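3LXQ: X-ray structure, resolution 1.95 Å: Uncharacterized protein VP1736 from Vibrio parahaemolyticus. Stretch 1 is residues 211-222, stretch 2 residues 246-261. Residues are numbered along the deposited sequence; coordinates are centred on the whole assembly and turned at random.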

ATOM      1  N   GLY A 211      22.026  -9.754  13.750  1.00 58.41           N
ATOM      2  CA  GLY A 211      21.751 -10.197  15.119  1.00 59.67           C
ATOM      3  C   GLY A 211      20.952 -11.490  15.191  1.00 59.54           C
ATOM      4  O   GLY A 211      21.122 -12.275  16.136  1.00 60.40           O
ATOM      5  N   PHE A 212      20.103 -11.723  14.182  1.00 58.52           N
ATOM      6  CA  PHE A 212      19.194 -12.880  14.148  1.00 59.06           C
ATOM      7  C   PHE A 212      18.730 -13.213  12.732  1.00 58.20           C
ATOM      8  O   PHE A 212      18.379 -12.322  11.957  1.00 56.65           O
ATOM      9  CB  PHE A 212      17.960 -12.603  15.016  1.00 59.75           C
ATOM     10  CG  PHE A 212      17.050 -13.795  15.197  1.00 61.10           C
ATOM     11  CD1 PHE A 212      17.236 -14.671  16.265  1.00 62.85           C
ATOM     12  CD2 PHE A 212      15.996 -14.029  14.318  1.00 60.86           C
ATOM     13  CE1 PHE A 212      16.396 -15.763  16.451  1.00 64.31           C
ATOM     14  CE2 PHE A 212      15.151 -15.122  14.489  1.00 62.62           C
ATOM     15  CZ  PHE A 212      15.355 -15.992  15.561  1.00 65.13           C
ATOM     16  N   VAL A 213      18.712 -14.505  12.412  1.00 59.19           N
ATOM     17  CA  VAL A 213      18.227 -14.984  11.112  1.00 59.15           C
ATOM     18  C   VAL A 213      17.188 -16.086  11.323  1.00 60.79           C
ATOM     19  O   VAL A 213      17.439 -17.039  12.065  1.00 62.76           O
ATOM     20  CB  VAL A 213      19.391 -15.516  10.228  1.00 60.02           C
ATOM     21  CG1 VAL A 213      18.884 -15.982   8.862  1.00 60.66           C
ATOM     22  CG2 VAL A 213      20.481 -14.459  10.061  1.00 58.88           C
ATOM     23  N   GLY A 214      16.028 -15.931  10.677  1.00 49.04           N
ATOM     24  CA  GLY A 214      14.948 -16.926  10.697  1.00 48.26           C
ATOM     25  C   GLY A 214      14.661 -17.495   9.317  1.00 47.92           C
ATOM     26  O   GLY A 214      15.400 -17.243   8.369  1.00 48.60           O
ATOM     27  N   SER A 215      13.584 -18.270   9.203  1.00 47.65           N
ATOM     28  CA  SER A 215      13.211 -18.953   7.948  1.00 47.48           C
ATOM     29  C   SER A 215      12.918 -17.979   6.811  1.00 46.06           C
ATOM     30  O   SER A 215      13.056 -18.308   5.630  1.00 46.74           O
ATOM     31  CB  SER A 215      11.966 -19.802   8.174  1.00 47.26           C
ATOM     32  OG  SER A 215      12.130 -20.641   9.291  1.00 48.34           O
ATOM     33  N   TRP A 216      12.505 -16.778   7.178  1.00 44.21           N
ATOM     34  CA  TRP A 216      12.119 -15.782   6.202  1.00 42.91           C
ATOM     35  C   TRP A 216      13.245 -14.774   5.963  1.00 43.14           C
ATOM     36  O   TRP A 216      13.105 -13.853   5.156  1.00 42.37           O
ATOM     37  CB  TRP A 216      10.804 -15.140   6.645  1.00 41.16           C
ATOM     38  CG  TRP A 216       9.716 -16.187   6.708  1.00 41.95           C
ATOM     39  CD1 TRP A 216       9.400 -16.992   7.776  1.00 42.33           C
ATOM     40  CD2 TRP A 216       8.841 -16.579   5.641  1.00 41.46           C
ATOM     41  NE1 TRP A 216       8.370 -17.843   7.439  1.00 41.39           N
ATOM     42  CE2 TRP A 216       8.006 -17.608   6.139  1.00 42.79           C
ATOM     43  CE3 TRP A 216       8.667 -16.145   4.319  1.00 42.52           C
ATOM     44  CZ2 TRP A 216       7.005 -18.217   5.353  1.00 43.79           C
ATOM     45  CZ3 TRP A 216       7.670 -16.746   3.537  1.00 42.60           C
ATOM     46  CH2 TRP A 216       6.857 -17.777   4.063  1.00 43.92           C
ATOM     47  N   GLY A 217      14.366 -14.977   6.662  1.00 43.87           N
ATOM     48  CA  GLY A 217      15.564 -14.138   6.515  1.00 44.55           C
ATOM     49  C   GLY A 217      15.961 -13.436   7.803  1.00 44.12           C
ATOM     50  O   GLY A 217      15.627 -13.890   8.897  1.00 44.05           O
ATOM     51  N   VAL A 218      16.657 -12.308   7.675  1.00 44.47           N
ATOM     52  CA  VAL A 218      17.078 -11.513   8.853  1.00 44.54           C
ATOM     53  C   VAL A 218      15.880 -10.876   9.571  1.00 43.22           C
ATOM     54  O   VAL A 218      14.852 -10.554   8.936  1.00 41.41           O
ATOM     55  CB  VAL A 218      18.116 -10.421   8.489  1.00 45.16           C
ATOM     56  CG1 VAL A 218      19.297 -11.019   7.742  1.00 46.94           C
ATOM     57  CG2 VAL A 218      17.484  -9.310   7.676  1.00 44.31           C
ATOM     58  N   SER A 219      16.005 -10.709  10.888  1.00 43.80           N
ATOM     59  CA  SER A 219      14.956 -10.064  11.689  1.00 42.88           C
ATOM     60  C   SER A 219      14.707  -8.631  11.205  1.00 42.24           C
ATOM     61  O   SER A 219      15.508  -8.084  10.439  1.00 42.66           O
ATOM     62  CB  SER A 219      15.316 -10.078  13.176  1.00 44.20           C
ATOM     63  OG  SER A 219      16.406  -9.200  13.454  1.00 45.14           O
ATOM     64  N   ASP A 220      13.586  -8.042  11.624  1.00 41.24           N
ATOM     65  CA  ASP A 220      13.233  -6.699  11.188  1.00 41.18           C
ATOM     66  C   ASP A 220      14.180  -5.631  11.754  1.00 42.64           C
ATOM     67  O   ASP A 220      14.430  -4.641  11.085  1.00 43.13           O
ATOM     68  CB  ASP A 220      11.764  -6.391  11.488  1.00 40.00           C
ATOM     69  CG  ASP A 220      10.800  -7.257  10.672  1.00 39.22           C
ATOM     70  OD1 ASP A 220      11.200  -7.776   9.595  1.00 38.09           O
ATOM     71  OD2 ASP A 220       9.635  -7.426  11.120  1.00 39.59           O
ATOM     72  N   GLU A 221      14.740  -5.838  12.948  1.00 44.42           N
ATOM     73  CA  GLU A 221      15.773  -4.899  13.454  1.00 45.99           C
ATOM     74  C   GLU A 221      17.003  -4.863  12.536  1.00 46.76           C
ATOM     75  O   GLU A 221      17.499  -3.789  12.230  1.00 47.41           O
ATOM     76  CB  GLU A 221      16.165  -5.144  14.926  1.00 47.55           C
ATOM     77  CG  GLU A 221      17.265  -4.186  15.436  1.00 50.09           C
ATOM     78  CD  GLU A 221      17.450  -4.162  16.959  1.00 52.92           C
ATOM     79  OE1 GLU A 221      17.049  -5.121  17.650  1.00 55.14           O
ATOM     80  OE2 GLU A 221      18.017  -3.179  17.471  1.00 51.38           O
ATOM     81  N   ASP A 222      17.466  -6.029  12.071  1.00 47.24           N
ATOM     82  CA  ASP A 222      18.579  -6.084  11.107  1.00 48.08           C
ATOM     83  C   ASP A 222      18.208  -5.421   9.786  1.00 46.32           C
ATOM     84  O   ASP A 222      19.016  -4.703   9.191  1.00 46.75           O
ATOM     85  CB  ASP A 222      19.074  -7.520  10.881  1.00 49.81           C
ATOM     86  CG  ASP A 222      19.617  -8.161  12.154  1.00 52.60           C
ATOM     87  OD1 ASP A 222      20.546  -7.594  12.786  1.00 55.44           O
ATOM     88  OD2 ASP A 222      19.091  -9.230  12.524  1.00 53.24           O
TER
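Stretch 2 246-261: FTSSNHSPYEYPEGKI

Stretch 2 lies as an irregular chain along a small hairpin and the helix start that follows it, held by side-chain-to-backbone hydrogen bonds and aromatic packing. It forms no regular helix or strand, and no backbone-to-backbone hydrogen bond joins the two stretches.

Stretch 1 has short strands at 213-214 and 217-218, linked by a type I turn from G214 to G217. S219 is at the N-cap position, right before the helix that begins at D220. Stretch 2 runs broadly from the helix start past the turn and back along the first strand: the CA atoms of S249 and S219 are 5.5 Å apart, those of S248 and W216 6.0 Å, those of E255 and G214 5.6 Å, and those of P257 and F212 6.4 Å.

At the helix start, D220 OD1 accepts hydrogen bonds from S248 N (3.0 Å) and S249 N (3.1 Å). S249 OG returns a weak one, accepting from D220 N at 3.1 Å. Water 1 adds a bridge: it donates to D220 OD2 and accepts from N250 N, both at 2.6 Å.

At the turn, the H251 ring stacks face to face on the six-membered ring of W216, with planes at 12° and centroids 4.0 Å apart. H251 CB sits over the five-membered ring of W216, 3.3 Å from its centroid. At the edge of the indole, W216 NE1 donates to S252 O at 2.7 Å. A cis peptide bond precedes P253.

E255 OE2 accepts from both S215 N and S215 OG, each at 2.6 Å, so one carboxylate oxygen serves backbone and side chain together. Further on, P257 CD lies over the F212 ring, 3.8 Å from its centroid, and P257 CG is 3.5 Å from F212 CB. Near the end, K260 NZ and E221 OE1 form a salt bridge at 3.4 Å, and the hydrogen bond within it is weak.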

ATOM      1  N   PHE A 246      10.644  -3.762   3.149  1.00 36.10           N
ATOM      2  CA  PHE A 246       9.544  -4.694   3.405  1.00 34.64           C
ATOM      3  C   PHE A 246       9.902  -5.656   4.521  1.00 35.03           C
ATOM      4  O   PHE A 246      10.868  -6.402   4.400  1.00 35.72           O
ATOM      5  CB  PHE A 246       9.209  -5.436   2.103  1.00 34.58           C
ATOM      6  CG  PHE A 246       7.955  -6.296   2.161  1.00 33.47           C
ATOM      7  CD1 PHE A 246       6.911  -6.007   3.038  1.00 31.84           C
ATOM      8  CD2 PHE A 246       7.818  -7.382   1.297  1.00 34.99           C
ATOM      9  CE1 PHE A 246       5.746  -6.798   3.071  1.00 33.08           C
ATOM     10  CE2 PHE A 246       6.653  -8.187   1.313  1.00 34.25           C
ATOM     11  CZ  PHE A 246       5.620  -7.885   2.201  1.00 33.86           C
ATOM     12  N   THR A 247       9.127  -5.636   5.602  1.00 35.11           N
ATOM     13  CA  THR A 247       9.376  -6.519   6.755  1.00 36.01           C
ATOM     14  C   THR A 247       9.098  -7.988   6.427  1.00 36.73           C
ATOM     15  O   THR A 247       8.359  -8.279   5.483  1.00 36.24           O
ATOM     16  CB  THR A 247       8.584  -6.098   8.040  1.00 35.64           C
ATOM     17  OG1 THR A 247       7.168  -6.265   7.848  1.00 34.86           O
ATOM     18  CG2 THR A 247       8.905  -4.652   8.432  1.00 34.25           C
ATOM     19  N   SER A 248       9.691  -8.881   7.232  1.00 38.24           N
ATOM     20  CA  SER A 248       9.647 -10.346   7.050  1.00 39.51           C
ATOM     21  C   SER A 248       9.448 -11.142   8.339  1.00 39.70           C
ATOM     22  O   SER A 248       9.039 -12.313   8.286  1.00 39.69           O
ATOM     23  CB  SER A 248      10.959 -10.841   6.432  1.00 40.88           C
ATOM     24  OG  SER A 248      11.006 -10.544   5.050  1.00 43.41           O
ATOM     25  N   SER A 249       9.751 -10.549   9.493  1.00 39.40           N
ATOM     26  CA  SER A 249       9.677 -11.321  10.751  1.00 40.09           C
ATOM     27  C   SER A 249       8.307 -11.917  11.018  1.00 39.73           C
ATOM     28  O   SER A 249       8.205 -13.048  11.486  1.00 39.92           O
ATOM     29  CB  SER A 249      10.117 -10.503  11.973  1.00 40.48           C
ATOM     30  OG  SER A 249      11.513 -10.332  11.979  1.00 39.76           O
ATOM     31  N   ASN A 250       7.264 -11.138  10.745  1.00 38.77           N
ATOM     32  CA  ASN A 250       5.893 -11.571  10.979  1.00 38.71           C
ATOM     33  C   ASN A 250       5.386 -12.582   9.940  1.00 38.84           C
ATOM     34  O   ASN A 250       4.535 -12.261   9.098  1.00 38.57           O
ATOM     35  CB  ASN A 250       4.976 -10.348  11.082  1.00 38.23           C
ATOM     36  CG  ASN A 250       3.579 -10.706  11.510  1.00 38.41           C
ATOM     37  OD1 ASN A 250       3.353 -11.747  12.116  1.00 39.84           O
ATOM     38  ND2 ASN A 250       2.625  -9.850  11.178  1.00 37.86           N
ATOM     39  N   HIS A 251       5.939 -13.797  10.005  1.00 39.29           N
ATOM     40  CA  HIS A 251       5.525 -14.958   9.217  1.00 39.71           C
ATOM     41  C   HIS A 251       5.682 -16.174  10.107  1.00 40.65           C
ATOM     42  O   HIS A 251       6.654 -16.261  10.870  1.00 41.17           O
ATOM     43  CB  HIS A 251       6.481 -15.224   8.058  1.00 40.38           C
ATOM     44  CG  HIS A 251       6.229 -14.417   6.827  1.00 39.84           C
ATOM     45  ND1 HIS A 251       6.973 -13.299   6.515  1.00 40.77           N
ATOM     46  CD2 HIS A 251       5.360 -14.595   5.805  1.00 40.51           C
ATOM     47  CE1 HIS A 251       6.552 -12.805   5.362  1.00 40.90           C
ATOM     48  NE2 HIS A 251       5.573 -13.571   4.912  1.00 40.20           N
ATOM     49  N   SER A 252       4.755 -17.120   9.993  1.00 41.01           N
ATOM     50  CA  SER A 252       4.883 -18.416  10.661  1.00 41.97           C
ATOM     51  C   SER A 252       6.194 -19.041  10.192  1.00 42.87           C
ATOM     52  O   SER A 252       6.503 -18.994   8.992  1.00 42.79           O
ATOM     53  CB  SER A 252       3.704 -19.327  10.303  1.00 42.67           C
ATOM     54  OG  SER A 252       3.877 -20.625  10.849  1.00 42.76           O
ATOM     55  N   PRO A 253       6.962 -19.644  11.115  1.00 43.71           N
ATOM     56  CA  PRO A 253       6.642 -19.982  12.512  1.00 44.57           C
ATOM     57  C   PRO A 253       6.927 -18.905  13.572  1.00 43.91           C
ATOM     58  O   PRO A 253       6.832 -19.201  14.759  1.00 44.91           O
ATOM     59  CB  PRO A 253       7.525 -21.196  12.764  1.00 46.01           C
ATOM     60  CG  PRO A 253       8.757 -20.902  11.950  1.00 46.17           C
ATOM     61  CD  PRO A 253       8.311 -20.111  10.742  1.00 44.68           C
ATOM     62  N   TYR A 254       7.261 -17.682  13.145  1.00 43.01           N
ATOM     63  CA  TYR A 254       7.375 -16.493  14.030  1.00 42.41           C
ATOM     64  C   TYR A 254       8.669 -16.435  14.857  1.00 44.02           C
ATOM     65  O   TYR A 254       8.649 -16.180  16.069  1.00 44.72           O
ATOM     66  CB  TYR A 254       6.129 -16.306  14.920  1.00 41.93           C
ATOM     67  CG  TYR A 254       4.827 -16.349  14.157  1.00 42.58           C
ATOM     68  CD1 TYR A 254       4.464 -15.311  13.298  1.00 40.32           C
ATOM     69  CD2 TYR A 254       3.956 -17.432  14.289  1.00 44.32           C
ATOM     70  CE1 TYR A 254       3.276 -15.353  12.592  1.00 41.18           C
ATOM     71  CE2 TYR A 254       2.766 -17.483  13.580  1.00 45.26           C
ATOM     72  CZ  TYR A 254       2.436 -16.435  12.733  1.00 43.05           C
ATOM     73  OH  TYR A 254       1.255 -16.472  12.027  1.00 45.96           O
ATOM     74  N   GLU A 255       9.791 -16.667  14.183  1.00 44.65           N
ATOM     75  CA  GLU A 255      11.110 -16.597  14.809  1.00 46.21           C
ATOM     76  C   GLU A 255      11.492 -15.136  14.946  1.00 45.45           C
ATOM     77  O   GLU A 255      11.361 -14.374  13.982  1.00 44.28           O
ATOM     78  CB  GLU A 255      12.167 -17.305  13.951  1.00 47.50           C
ATOM     79  CG  GLU A 255      11.905 -18.774  13.625  1.00 48.25           C
ATOM     80  CD  GLU A 255      12.664 -19.230  12.382  1.00 49.03           C
ATOM     81  OE1 GLU A 255      13.741 -19.857  12.522  1.00 52.57           O
ATOM     82  OE2 GLU A 255      12.196 -18.960  11.259  1.00 47.79           O
ATOM     83  N   TYR A 256      11.958 -14.762  16.142  1.00 45.98           N
ATOM     84  CA  TYR A 256      12.479 -13.428  16.445  1.00 45.44           C
ATOM     85  C   TYR A 256      13.316 -13.500  17.744  1.00 47.50           C
ATOM     86  O   TYR A 256      13.069 -14.373  18.591  1.00 48.27           O
ATOM     87  CB  TYR A 256      11.339 -12.388  16.584  1.00 43.71           C
ATOM     88  CG  TYR A 256      10.477 -12.613  17.795  1.00 43.31           C
ATOM     89  CD1 TYR A 256      10.761 -11.969  19.001  1.00 43.97           C
ATOM     90  CD2 TYR A 256       9.398 -13.503  17.756  1.00 42.81           C
ATOM     91  CE1 TYR A 256       9.996 -12.190  20.138  1.00 44.73           C
ATOM     92  CE2 TYR A 256       8.616 -13.730  18.890  1.00 44.12           C
ATOM     93  CZ  TYR A 256       8.927 -13.065  20.082  1.00 45.78           C
ATOM     94  OH  TYR A 256       8.181 -13.283  21.223  1.00 47.59           O
ATOM     95  N   PRO A 257      14.296 -12.582  17.905  1.00 61.39           N
ATOM     96  CA  PRO A 257      15.137 -12.483  19.113  1.00 63.12           C
ATOM     97  C   PRO A 257      14.376 -12.484  20.455  1.00 62.29           C
ATOM     98  O   PRO A 257      13.250 -11.982  20.540  1.00 60.28           O
ATOM     99  CB  PRO A 257      15.846 -11.143  18.922  1.00 63.77           C
ATOM    100  CG  PRO A 257      15.967 -10.992  17.455  1.00 64.28           C
ATOM    101  CD  PRO A 257      14.757 -11.658  16.848  1.00 62.21           C
ATOM    102  N   GLU A 258      15.008 -13.037  21.489  1.00 64.58           N
ATOM    103  CA  GLU A 258      14.459 -13.036  22.854  1.00 64.94           C
ATOM    104  C   GLU A 258      14.851 -11.758  23.620  1.00 65.70           C
ATOM    105  O   GLU A 258      15.770 -11.034  23.216  1.00 66.07           O
ATOM    106  CB  GLU A 258      14.933 -14.279  23.627  1.00 67.94           C
ATOM    107  CG  GLU A 258      14.558 -15.630  22.996  1.00 68.46           C
ATOM    108  CD  GLU A 258      13.314 -16.292  23.609  1.00 68.83           C
ATOM    109  OE1 GLU A 258      12.665 -15.696  24.503  1.00 69.31           O
ATOM    110  OE2 GLU A 258      12.985 -17.424  23.188  1.00 68.58           O
ATOM    111  N   GLY A 259      14.139 -11.493  24.716  1.00 66.17           N
ATOM    112  CA  GLY A 259      14.409 -10.349  25.596  1.00 68.25           C
ATOM    113  C   GLY A 259      14.384  -8.966  24.956  1.00 66.78           C
ATOM    114  O   GLY A 259      15.145  -8.081  25.352  1.00 68.96           O
ATOM    115  N   LYS A 260      13.515  -8.772  23.970  1.00 63.54           N
ATOM    116  CA  LYS A 260      13.416  -7.475  23.286  1.00 62.74           C
ATOM    117  C   LYS A 260      12.077  -6.779  23.518  1.00 61.56           C
ATOM    118  O   LYS A 260      11.973  -5.569  23.353  1.00 61.76           O
ATOM    119  CB  LYS A 260      13.740  -7.595  21.792  1.00 61.29           C
ATOM    120  CG  LYS A 260      15.095  -8.232  21.533  1.00 63.17           C
ATOM    121  CD  LYS A 260      16.003  -7.371  20.678  1.00 65.04           C
ATOM    122  CE  LYS A 260      17.448  -7.867  20.777  1.00 69.10           C
ATOM    123  NZ  LYS A 260      18.453  -6.925  20.200  1.00 71.34           N
ATOM    124  N   ILE A 261      11.064  -7.552  23.901  1.00 60.75           N
ATOM    125  CA  ILE A 261       9.789  -7.003  24.357  1.00 61.04           C
ATOM    126  C   ILE A 261       9.263  -7.775  25.551  1.00 62.78           C
ATOM    127  O   ILE A 261       9.601  -8.951  25.743  1.00 63.16           O
ATOM    128  CB  ILE A 261       8.685  -7.052  23.262  1.00 58.47           C
ATOM    129  CG1 ILE A 261       8.313  -8.502  22.896  1.00 57.36           C
ATOM    130  CG2 ILE A 261       9.068  -6.202  22.048  1.00 57.82           C
ATOM    131  CD1 ILE A 261       8.995  -9.066  21.658  1.00 56.51           C
TER
HETATM  132  O   HOH W   1       7.322  -8.520  10.432  1.00 38.28           O